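Local coordinates for fucolectin-related protein (Streptococcus pneumoniae, PDB 2WMF) that probably hydrolyses glycosidic bonds in host blood-group carbohydrate antigens, as a family 98 glycoside hydrolase from a bacterium that uses fucose, at residues L39-L44 with Y73-L78; I113-V118 with S141-V146; D218-D223 with N359-P364; G355-D360 with Y371-V376. All blocks are in the same frame, centred on the assembly; numbering follows the deposited sequence.

How the contacts relate
From the N terminus, contact 1 closes first, through helix 59-64, and pairs the first two strands of the eight-stranded parallel barrel. Contact 2 follows in series. It closes through helix 130-139 and pairs the third and fourth strands. They touch, since strands 74-79 and 115-121 are neighbours. Contact 3 spans the longest loop. It ties the start of barrel helix 219-231 to the loop between strands 337-340 and 376-377. Contact 4 closes a ten-residue excursion within that loop. Its first segment overlaps the second of contact 3 at N359 and D360, so these two cross. Their centres lie about 9 Å apart, across the chain's centre from contacts 1 and 2.

Contact 1: residues L39-L44 with Y73-L78; sequences LLLSPL and YAAIEL
L39 CD1 packs against the Y73-A74 backbone, 3.9 Å from A74 C, and touches the A75 methyl more loosely. L40 then starts the parallel ladder between strands 39-45 and 74-79. Its N donates to Y73 O at 2.8 Å, and its O accepts from A75 N. L41 lies on the same face as A75, and its CD2 stops 4.0 Å from A75 CB. S42 is turned to the other face. Its OG is 2.7 Å from a water that donates to A75 O, the same oxygen that takes the backbone N-H of S42. S42 O accepts from E77 N at 2.9 Å. P43 has no N-H to give and packs instead. Its CB rests against E77, 3.8 Å from CD. L44 N closes the ladder with a bond to E77 O. Its CG is anti to the carbonyl carbon (chi1 -67°), which carries CD1 to I76 CG2 at 3.7 Å, beside helix 59-64. This is a beta-alpha-beta pair of a TIM-type barrel. Five backbone bonds carry the pairing, and the water joins S42 OG to A75 O. The rest is largely apolar, except the E77 carboxylate, hydrogen-bonded through OE1 to N291 of strand 289-293.

Contact 2: residues I113-V118 with S141-V146; sequences IPVFLV and SVLKGV
K144 lays its CB over one face of the F116 ring, a CH-pi contact with CB 3.9 Å from the centroid and offset toward the rim. This CB also touches V115 O. CG comes next and meets P114 CB at 3.8 Å. The chain bends at chi2 (-60°) and chi4 (-55°). These two bends bring CE and NZ back beside P114. CE touches the proline CB, and NZ ends 3.3 Å from P114 CB. NZ donates to V142 O at 3.2 Å, from well above the carbonyl plane. V115 N reaches V142 O from the opposite face of that plane, at 3.0 Å. The backbone N of K144 donates to V115 O at 2.8 Å. Between the bridges V115-L143 and L117-V146, one strand has one residue and the other has two, as in a beta bulge. G145 N is left buried without a partner. L117 CG meets L143 CD1 at 3.8 Å, the side chains crossing at about a right angle. This parallel barrel pair is backed by helix 95-111, where V115 and V142 touch A108, and by helix 130-139, where L143 and V146 touch L133; F116 packs on A75 of strand 74-79.

Contact 3: residues D218-D223 with N359-P364; sequences DDAGTD and NDETMP
Three flat groups carry this contact: the carboxylates of E361 and D219 and the M363-P364 peptide. On one face of the E361 carboxylate, G221 N donates to E361 OE1 at 2.8 Å, from 35° out of the plane. The methyl of A220 lies on the same face, its CB 3.5 Å from E361 OE1. The other oxygen, OE2, forms a salt bridge with K184, which also pairs with D218 OD1. D219 sets its OD2 oxygen over the peptide face, 2.9 Å from M363 C. Proline has no N-H there, so this is tight packing and not a bond. OD2 is also 3.7 Å from P364 CD. D219 has CG anti to the carbonyl carbon (chi1 -74°), which places OD2 over the peptide.

D218 precedes helix 219-231, one of the helices around the TIM-type barrel, but its side chain makes no capping bond. E361 accepts two N-H groups of the first turn, G221 N at its carboxylate and D219 N at its carbonyl. The D219 N to E361 O bond is 2.9 Å long. The helix end and K184 would probably polarise the E361 carboxylate. E361 itself lies in a type I turn from D360 to M363. An Asx turn overlaps it: D360 OD1 accepts T362 N at 3.0 Å, and T362 OG1, also bonded to K250, donates to D360 OD1 from the same face.

Contact 4: residues G355-D360 with Y371-V376; sequences GLYSND and YHILPV
Y357 has a backbone carbonyl oxygen over its ring: H372 O stands 3.6 Å above the plane, offset toward the rim. The same side chain uses its hydroxyl as an acceptor, taking L374 N at 3.0 Å from Y357 OH. Both segments belong to the long loop between strands 337-340 and 376-377, in the family 98 C-terminal range. These parts, neither helix nor strand where they touch, pack on each other beside helix 219-231. Y357 holds CG between its backbone N and carbonyl carbon (chi1 69°), and this brings the ring up against 371-376. There Y371 CD2 meets the ring near its plane, 3.9 Å from Y357 CD2, and L374 CG lies at the edge. Y353 and Y366 add edge-to-face stacks, so the Y357 ring is held in an aromatic cluster.

L356 works on the second ring. Its CD2 lies over one face of Y371, 3.9 Å from the centroid, a CH-pi contact. Its other branch, CD1, meets L374 CD1 at 4.1 Å. L410 of helix 406-413 touches L356, Y371 and L374 together. Beyond Y357, S358 OG accepts D360 N in an ST turn. Y371 OH is hydrogen-bonded to N411. A water near the ring plane donates to Y371 OH (2.8 Å) and to G355 O (2.7 Å), with a weak contact to L356 O at 3.3 Å.

Contact 1: residues L39-L44 with Y73-L78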
# COMPACT_ATOMS: atom_id res chain seq x y z
N LEU A 39 5.29 -9.54 -1.84
CA LEU A 39 4.87 -9.64 -3.23
C LEU A 39 4.46 -8.27 -3.80
O LEU A 39 3.66 -7.53 -3.19
CB LEU A 39 3.69 -10.64 -3.39
CG LEU A 39 3.15 -10.81 -4.82
CD1 LEU A 39 4.25 -11.47 -5.68
CD2 LEU A 39 1.85 -11.66 -4.88
N LEU A 40 5.08 -7.92 -4.92
CA LEU A 40 4.73 -6.69 -5.67
C LEU A 40 3.99 -7.09 -6.92
O LEU A 40 4.52 -7.82 -7.76
CB LEU A 40 6.01 -5.91 -6.00
CG LEU A 40 5.85 -4.67 -6.91
CD1 LEU A 40 5.14 -3.57 -6.09
CD2 LEU A 40 7.18 -4.13 -7.48
N LEU A 41 2.75 -6.59 -7.07
CA LEU A 41 1.95 -6.77 -8.24
C LEU A 41 1.99 -5.49 -9.12
O LEU A 41 1.81 -4.38 -8.63
CB LEU A 41 0.50 -7.10 -7.90
CG LEU A 41 0.26 -8.47 -7.24
CD1 LEU A 41 -1.13 -8.55 -6.57
CD2 LEU A 41 0.44 -9.58 -8.28
N SER A 42 2.23 -5.70 -10.40
CA SER A 42 2.20 -4.66 -11.42
C SER A 42 1.20 -5.06 -12.51
O SER A 42 1.30 -6.15 -13.06
CB SER A 42 3.58 -4.41 -12.01
OG SER A 42 4.56 -4.20 -11.01
N PRO A 43 0.21 -4.19 -12.79
CA PRO A 43 -0.89 -4.57 -13.66
C PRO A 43 -0.81 -4.17 -15.13
O PRO A 43 -0.32 -3.08 -15.49
CB PRO A 43 -2.08 -3.86 -13.03
CG PRO A 43 -1.48 -2.60 -12.51
CD PRO A 43 -0.05 -2.87 -12.17
N LEU A 44 -1.31 -5.09 -15.97
CA LEU A 44 -1.62 -4.84 -17.40
C LEU A 44 -3.15 -5.01 -17.63
O LEU A 44 -3.85 -5.76 -16.94
CB LEU A 44 -0.85 -5.86 -18.27
CG LEU A 44 0.68 -5.71 -18.29
CD1 LEU A 44 1.34 -6.97 -18.97
CD2 LEU A 44 1.22 -4.35 -18.91
N TYR A 73 10.25 -11.49 -6.11
CA TYR A 73 9.20 -11.03 -5.21
C TYR A 73 8.09 -10.30 -5.97
O TYR A 73 7.41 -9.47 -5.40
CB TYR A 73 9.83 -10.10 -4.16
CG TYR A 73 10.99 -10.74 -3.44
CD1 TYR A 73 10.77 -11.70 -2.47
CD2 TYR A 73 12.28 -10.39 -3.77
CE1 TYR A 73 11.84 -12.30 -1.83
CE2 TYR A 73 13.37 -11.01 -3.14
CZ TYR A 73 13.13 -11.94 -2.16
OH TYR A 73 14.22 -12.57 -1.51
N ALA A 74 7.95 -10.62 -7.24
CA ALA A 74 7.04 -9.88 -8.15
C ALA A 74 6.19 -10.78 -9.04
O ALA A 74 6.56 -11.92 -9.33
CB ALA A 74 7.83 -8.88 -9.02
N ALA A 75 5.09 -10.23 -9.53
CA ALA A 75 4.25 -10.86 -10.50
C ALA A 75 3.47 -9.79 -11.25
O ALA A 75 3.36 -8.65 -10.79
CB ALA A 75 3.29 -11.84 -9.86
N ILE A 76 2.93 -10.19 -12.37
CA ILE A 76 2.13 -9.35 -13.23
C ILE A 76 0.64 -9.69 -13.11
O ILE A 76 0.22 -10.86 -13.24
CB ILE A 76 2.57 -9.46 -14.72
CG1 ILE A 76 4.06 -9.12 -14.86
CG2 ILE A 76 1.69 -8.57 -15.60
CD1 ILE A 76 4.47 -7.72 -14.36
N GLU A 77 -0.16 -8.66 -12.86
CA GLU A 77 -1.63 -8.81 -12.82
C GLU A 77 -2.17 -8.59 -14.24
O GLU A 77 -1.70 -7.71 -14.96
CB GLU A 77 -2.26 -7.75 -11.88
CG GLU A 77 -3.77 -7.55 -12.15
CD GLU A 77 -4.40 -6.37 -11.46
OE1 GLU A 77 -4.09 -6.13 -10.29
OE2 GLU A 77 -5.27 -5.68 -12.07
N LEU A 78 -3.07 -9.48 -14.65
CA LEU A 78 -3.71 -9.41 -15.95
C LEU A 78 -5.17 -9.13 -15.75
O LEU A 78 -5.90 -9.96 -15.30
CB LEU A 78 -3.52 -10.71 -16.73
CG LEU A 78 -2.07 -11.01 -17.17
CD1 LEU A 78 -1.99 -12.50 -17.64
CD2 LEU A 78 -1.59 -10.09 -18.30
O HOH W 1 5.36 -6.69 -10.25

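Contact 2: residues I113-V118 with S141-V146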
# COMPACT_ATOMS: atom_id res chain seq x y z
N ILE A 113 6.89 -15.79 -17.11
CA ILE A 113 6.49 -14.61 -16.30
C ILE A 113 5.35 -15.01 -15.35
O ILE A 113 4.31 -15.43 -15.84
CB ILE A 113 5.97 -13.49 -17.19
CG1 ILE A 113 7.08 -12.99 -18.12
CG2 ILE A 113 5.37 -12.30 -16.32
CD1 ILE A 113 6.58 -12.07 -19.21
N PRO A 114 5.52 -14.83 -14.03
CA PRO A 114 4.43 -15.18 -13.08
C PRO A 114 3.25 -14.20 -13.21
O PRO A 114 3.47 -12.99 -13.22
CB PRO A 114 5.10 -15.08 -11.70
CG PRO A 114 6.23 -14.14 -11.87
CD PRO A 114 6.72 -14.33 -13.32
N VAL A 115 2.05 -14.74 -13.33
CA VAL A 115 0.87 -13.93 -13.49
C VAL A 115 -0.28 -14.31 -12.56
O VAL A 115 -0.40 -15.45 -12.10
CB VAL A 115 0.38 -13.92 -14.96
CG1 VAL A 115 1.45 -13.34 -15.92
CG2 VAL A 115 -0.09 -15.34 -15.40
N PHE A 116 -1.13 -13.30 -12.28
CA PHE A 116 -2.43 -13.46 -11.63
C PHE A 116 -3.51 -12.87 -12.55
O PHE A 116 -3.28 -11.83 -13.12
CB PHE A 116 -2.45 -12.65 -10.31
CG PHE A 116 -1.63 -13.25 -9.20
CD1 PHE A 116 -2.23 -13.92 -8.16
CD2 PHE A 116 -0.25 -13.08 -9.18
CE1 PHE A 116 -1.48 -14.46 -7.11
CE2 PHE A 116 0.54 -13.62 -8.12
CZ PHE A 116 -0.09 -14.33 -7.11
N LEU A 117 -4.65 -13.54 -12.66
CA LEU A 117 -5.77 -13.11 -13.49
C LEU A 117 -6.83 -12.45 -12.62
O LEU A 117 -7.20 -13.00 -11.59
CB LEU A 117 -6.44 -14.28 -14.20
CG LEU A 117 -5.60 -15.23 -15.05
CD1 LEU A 117 -6.53 -16.30 -15.66
CD2 LEU A 117 -4.84 -14.43 -16.08
N VAL A 118 -7.33 -11.29 -13.04
CA VAL A 118 -8.50 -10.68 -12.41
C VAL A 118 -9.73 -11.36 -13.01
O VAL A 118 -10.00 -11.20 -14.20
CB VAL A 118 -8.60 -9.17 -12.67
CG1 VAL A 118 -9.85 -8.61 -11.99
CG2 VAL A 118 -7.30 -8.41 -12.20
N SER A 141 2.01 -23.47 -15.36
CA SER A 141 2.80 -23.29 -14.14
C SER A 141 2.97 -21.79 -13.77
O SER A 141 3.19 -21.47 -12.61
CB SER A 141 4.18 -23.98 -14.26
OG SER A 141 4.98 -23.38 -15.24
N VAL A 142 2.91 -20.92 -14.78
CA VAL A 142 3.04 -19.45 -14.51
C VAL A 142 1.79 -18.85 -13.85
O VAL A 142 1.85 -17.74 -13.35
CB VAL A 142 3.38 -18.61 -15.77
CG1 VAL A 142 4.76 -18.99 -16.34
CG2 VAL A 142 2.30 -18.70 -16.80
N LEU A 143 0.67 -19.57 -13.86
CA LEU A 143 -0.56 -19.04 -13.26
C LEU A 143 -0.46 -19.20 -11.74
O LEU A 143 -0.59 -20.28 -11.22
CB LEU A 143 -1.80 -19.73 -13.82
CG LEU A 143 -3.14 -19.25 -13.25
CD1 LEU A 143 -3.28 -17.69 -13.39
CD2 LEU A 143 -4.38 -20.00 -13.83
N LYS A 144 -0.29 -18.08 -11.04
CA LYS A 144 -0.03 -18.07 -9.61
C LYS A 144 -1.26 -17.83 -8.76
O LYS A 144 -1.24 -18.07 -7.56
CB LYS A 144 1.06 -17.02 -9.25
CG LYS A 144 2.37 -17.19 -10.02
CD LYS A 144 2.96 -18.58 -9.71
CE LYS A 144 4.37 -18.69 -10.17
NZ LYS A 144 4.41 -18.35 -11.52
N GLY A 145 -2.37 -17.45 -9.37
CA GLY A 145 -3.59 -17.15 -8.64
C GLY A 145 -4.49 -16.20 -9.38
O GLY A 145 -4.30 -15.92 -10.57
N VAL A 146 -5.48 -15.70 -8.64
CA VAL A 146 -6.52 -14.85 -9.23
C VAL A 146 -6.87 -13.72 -8.25
O VAL A 146 -6.62 -13.82 -7.06
CB VAL A 146 -7.79 -15.63 -9.62
CG1 VAL A 146 -7.42 -16.69 -10.65
CG2 VAL A 146 -8.50 -16.25 -8.40

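Contact 3: residues D218-D223 with N359-P364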
# COMPACT_ATOMS: atom_id res chain seq x y z
N ASP A 218 -13.32 5.47 5.30
CA ASP A 218 -13.00 4.32 6.12
C ASP A 218 -11.57 3.84 5.99
O ASP A 218 -11.31 2.65 6.18
CB ASP A 218 -13.94 3.13 5.80
CG ASP A 218 -15.35 3.34 6.29
OD1 ASP A 218 -15.64 4.38 6.95
OD2 ASP A 218 -16.21 2.46 6.04
N ASP A 219 -10.61 4.73 5.72
CA ASP A 219 -9.22 4.25 5.53
C ASP A 219 -8.62 3.59 6.79
O ASP A 219 -7.94 2.55 6.70
CB ASP A 219 -8.29 5.36 5.02
CG ASP A 219 -8.53 5.70 3.54
OD1 ASP A 219 -9.40 5.06 2.89
OD2 ASP A 219 -7.80 6.57 3.01
N ALA A 220 -8.86 4.19 7.96
CA ALA A 220 -8.28 3.68 9.23
C ALA A 220 -9.04 2.38 9.63
O ALA A 220 -8.42 1.32 9.95
CB ALA A 220 -8.36 4.75 10.34
N GLY A 221 -10.37 2.42 9.56
CA GLY A 221 -11.15 1.26 9.90
C GLY A 221 -10.84 0.06 9.01
O GLY A 221 -10.84 -1.10 9.47
N THR A 222 -10.57 0.32 7.73
CA THR A 222 -10.34 -0.76 6.79
C THR A 222 -9.00 -1.42 7.12
O THR A 222 -8.89 -2.65 7.12
CB THR A 222 -10.43 -0.32 5.30
OG1 THR A 222 -11.76 0.16 5.01
CG2 THR A 222 -10.08 -1.48 4.31
N ASP A 223 -7.98 -0.62 7.35
CA ASP A 223 -6.68 -1.14 7.79
C ASP A 223 -6.84 -2.00 9.04
O ASP A 223 -6.17 -3.05 9.18
CB ASP A 223 -5.69 -0.04 8.05
CG ASP A 223 -5.03 0.53 6.79
OD1 ASP A 223 -5.20 -0.02 5.70
OD2 ASP A 223 -4.28 1.54 6.92
N ASN A 359 -7.35 11.91 11.86
CA ASN A 359 -8.34 12.98 11.86
C ASN A 359 -9.25 12.91 10.63
O ASN A 359 -10.27 13.61 10.56
CB ASN A 359 -7.66 14.37 11.89
CG ASN A 359 -6.81 14.63 13.15
OD1 ASN A 359 -5.78 15.33 13.08
ND2 ASN A 359 -7.25 14.12 14.30
N ASP A 360 -8.88 12.07 9.64
CA ASP A 360 -9.54 12.12 8.34
C ASP A 360 -9.46 10.76 7.64
O ASP A 360 -8.47 10.45 6.95
CB ASP A 360 -8.87 13.15 7.44
CG ASP A 360 -9.57 13.33 6.09
OD1 ASP A 360 -10.59 12.66 5.81
OD2 ASP A 360 -9.04 14.12 5.28
N GLU A 361 -10.49 9.96 7.83
CA GLU A 361 -10.54 8.61 7.24
C GLU A 361 -10.78 8.61 5.73
O GLU A 361 -10.76 7.55 5.11
CB GLU A 361 -11.53 7.72 7.95
CG GLU A 361 -11.15 7.25 9.34
CD GLU A 361 -11.93 6.01 9.69
OE1 GLU A 361 -11.60 4.95 9.11
OE2 GLU A 361 -12.87 6.14 10.51
N THR A 362 -10.98 9.79 5.12
CA THR A 362 -11.11 9.88 3.68
C THR A 362 -9.75 9.72 2.99
O THR A 362 -9.71 9.45 1.79
CB THR A 362 -11.80 11.17 3.16
OG1 THR A 362 -10.90 12.27 3.21
CG2 THR A 362 -13.10 11.44 3.91
N MET A 363 -8.67 9.89 3.75
CA MET A 363 -7.32 9.82 3.22
C MET A 363 -6.43 8.92 4.09
O MET A 363 -6.76 8.62 5.23
CB MET A 363 -6.73 11.24 3.18
CG MET A 363 -7.47 12.11 2.16
SD MET A 363 -7.06 11.64 0.47
CE MET A 363 -5.41 12.42 0.32
N PRO A 364 -5.36 8.42 3.48
CA PRO A 364 -4.67 7.28 4.11
C PRO A 364 -3.66 7.62 5.18
O PRO A 364 -3.29 6.73 5.96
CB PRO A 364 -3.96 6.63 2.90
CG PRO A 364 -3.71 7.76 1.96
CD PRO A 364 -4.91 8.63 2.10

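Contact 4: residues G355-D360 with Y371-V376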
# COMPACT_ATOMS: atom_id res chain seq x y z
N GLY A 355 -8.74 11.93 17.59
CA GLY A 355 -7.99 11.97 18.84
C GLY A 355 -6.97 10.91 19.09
O GLY A 355 -6.17 11.04 20.01
N LEU A 356 -6.99 9.86 18.27
CA LEU A 356 -6.02 8.77 18.39
C LEU A 356 -5.01 8.89 17.30
O LEU A 356 -3.86 9.30 17.55
CB LEU A 356 -6.70 7.36 18.36
CG LEU A 356 -7.51 7.01 19.57
CD1 LEU A 356 -8.35 5.74 19.28
CD2 LEU A 356 -6.58 6.92 20.80
N TYR A 357 -5.41 8.59 16.07
CA TYR A 357 -4.41 8.57 15.03
C TYR A 357 -4.81 8.86 13.61
O TYR A 357 -3.96 8.84 12.72
CB TYR A 357 -3.63 7.31 15.11
CG TYR A 357 -4.29 5.98 14.77
CD1 TYR A 357 -4.48 5.58 13.46
CD2 TYR A 357 -4.60 5.07 15.77
CE1 TYR A 357 -5.05 4.32 13.16
CE2 TYR A 357 -5.15 3.80 15.47
CZ TYR A 357 -5.32 3.44 14.17
OH TYR A 357 -5.80 2.19 13.88
N SER A 358 -6.09 9.15 13.38
CA SER A 358 -6.50 9.67 12.08
C SER A 358 -7.62 10.68 12.30
O SER A 358 -8.71 10.33 12.80
CB SER A 358 -7.01 8.57 11.12
OG SER A 358 -7.41 9.18 9.88
N ASN A 359 -7.35 11.91 11.86
CA ASN A 359 -8.34 12.98 11.86
C ASN A 359 -9.25 12.91 10.63
O ASN A 359 -10.27 13.61 10.56
CB ASN A 359 -7.66 14.37 11.89
CG ASN A 359 -6.81 14.63 13.15
OD1 ASN A 359 -5.78 15.33 13.08
ND2 ASN A 359 -7.25 14.12 14.30
N ASP A 360 -8.88 12.07 9.64
CA ASP A 360 -9.54 12.12 8.34
C ASP A 360 -9.46 10.76 7.64
O ASP A 360 -8.47 10.45 6.95
CB ASP A 360 -8.87 13.15 7.44
CG ASP A 360 -9.57 13.33 6.09
OD1 ASP A 360 -10.59 12.66 5.81
OD2 ASP A 360 -9.04 14.12 5.28
N TYR A 371 -0.11 4.10 18.57
CA TYR A 371 -0.98 2.94 18.80
C TYR A 371 -0.81 1.90 17.67
O TYR A 371 -1.52 0.91 17.65
CB TYR A 371 -2.45 3.38 18.87
CG TYR A 371 -2.66 4.68 19.65
CD1 TYR A 371 -2.81 4.67 21.04
CD2 TYR A 371 -2.65 5.91 18.99
CE1 TYR A 371 -2.94 5.86 21.76
CE2 TYR A 371 -2.79 7.12 19.72
CZ TYR A 371 -2.94 7.08 21.08
OH TYR A 371 -3.10 8.29 21.73
N HIS A 372 0.11 2.15 16.74
CA HIS A 372 0.21 1.36 15.52
C HIS A 372 -1.15 1.41 14.81
O HIS A 372 -1.91 2.32 15.04
CB HIS A 372 0.64 -0.08 15.84
CG HIS A 372 1.78 -0.16 16.81
ND1 HIS A 372 3.07 0.10 16.43
CD2 HIS A 372 1.81 -0.43 18.14
CE1 HIS A 372 3.86 0.03 17.50
NE2 HIS A 372 3.13 -0.32 18.54
N ILE A 373 -1.43 0.43 13.96
CA ILE A 373 -2.82 0.15 13.55
C ILE A 373 -3.48 -0.64 14.71
O ILE A 373 -2.99 -1.72 15.12
CB ILE A 373 -2.90 -0.69 12.26
CG1 ILE A 373 -2.49 0.16 11.05
CG2 ILE A 373 -4.29 -1.27 12.06
CD1 ILE A 373 -2.12 -0.67 9.79
N LEU A 374 -4.54 -0.09 15.29
CA LEU A 374 -5.29 -0.79 16.35
C LEU A 374 -6.15 -1.90 15.68
O LEU A 374 -6.96 -1.61 14.80
CB LEU A 374 -6.19 0.19 17.10
CG LEU A 374 -5.57 0.98 18.23
CD1 LEU A 374 -6.49 2.12 18.69
CD2 LEU A 374 -5.29 0.01 19.42
N PRO A 375 -5.89 -3.18 15.99
CA PRO A 375 -6.69 -4.24 15.35
C PRO A 375 -8.18 -4.19 15.71
O PRO A 375 -8.55 -3.95 16.89
CB PRO A 375 -6.05 -5.53 15.89
CG PRO A 375 -4.67 -5.13 16.34
CD PRO A 375 -4.89 -3.76 16.91
N VAL A 376 -9.01 -4.38 14.69
CA VAL A 376 -10.42 -4.65 14.87
C VAL A 376 -10.63 -6.12 14.58
O VAL A 376 -10.23 -6.61 13.52
CB VAL A 376 -11.33 -3.76 13.97
CG1 VAL A 376 -12.77 -4.32 13.95
CG2 VAL A 376 -11.34 -2.36 14.49
O HOH W 2 -3.47 10.80 20.47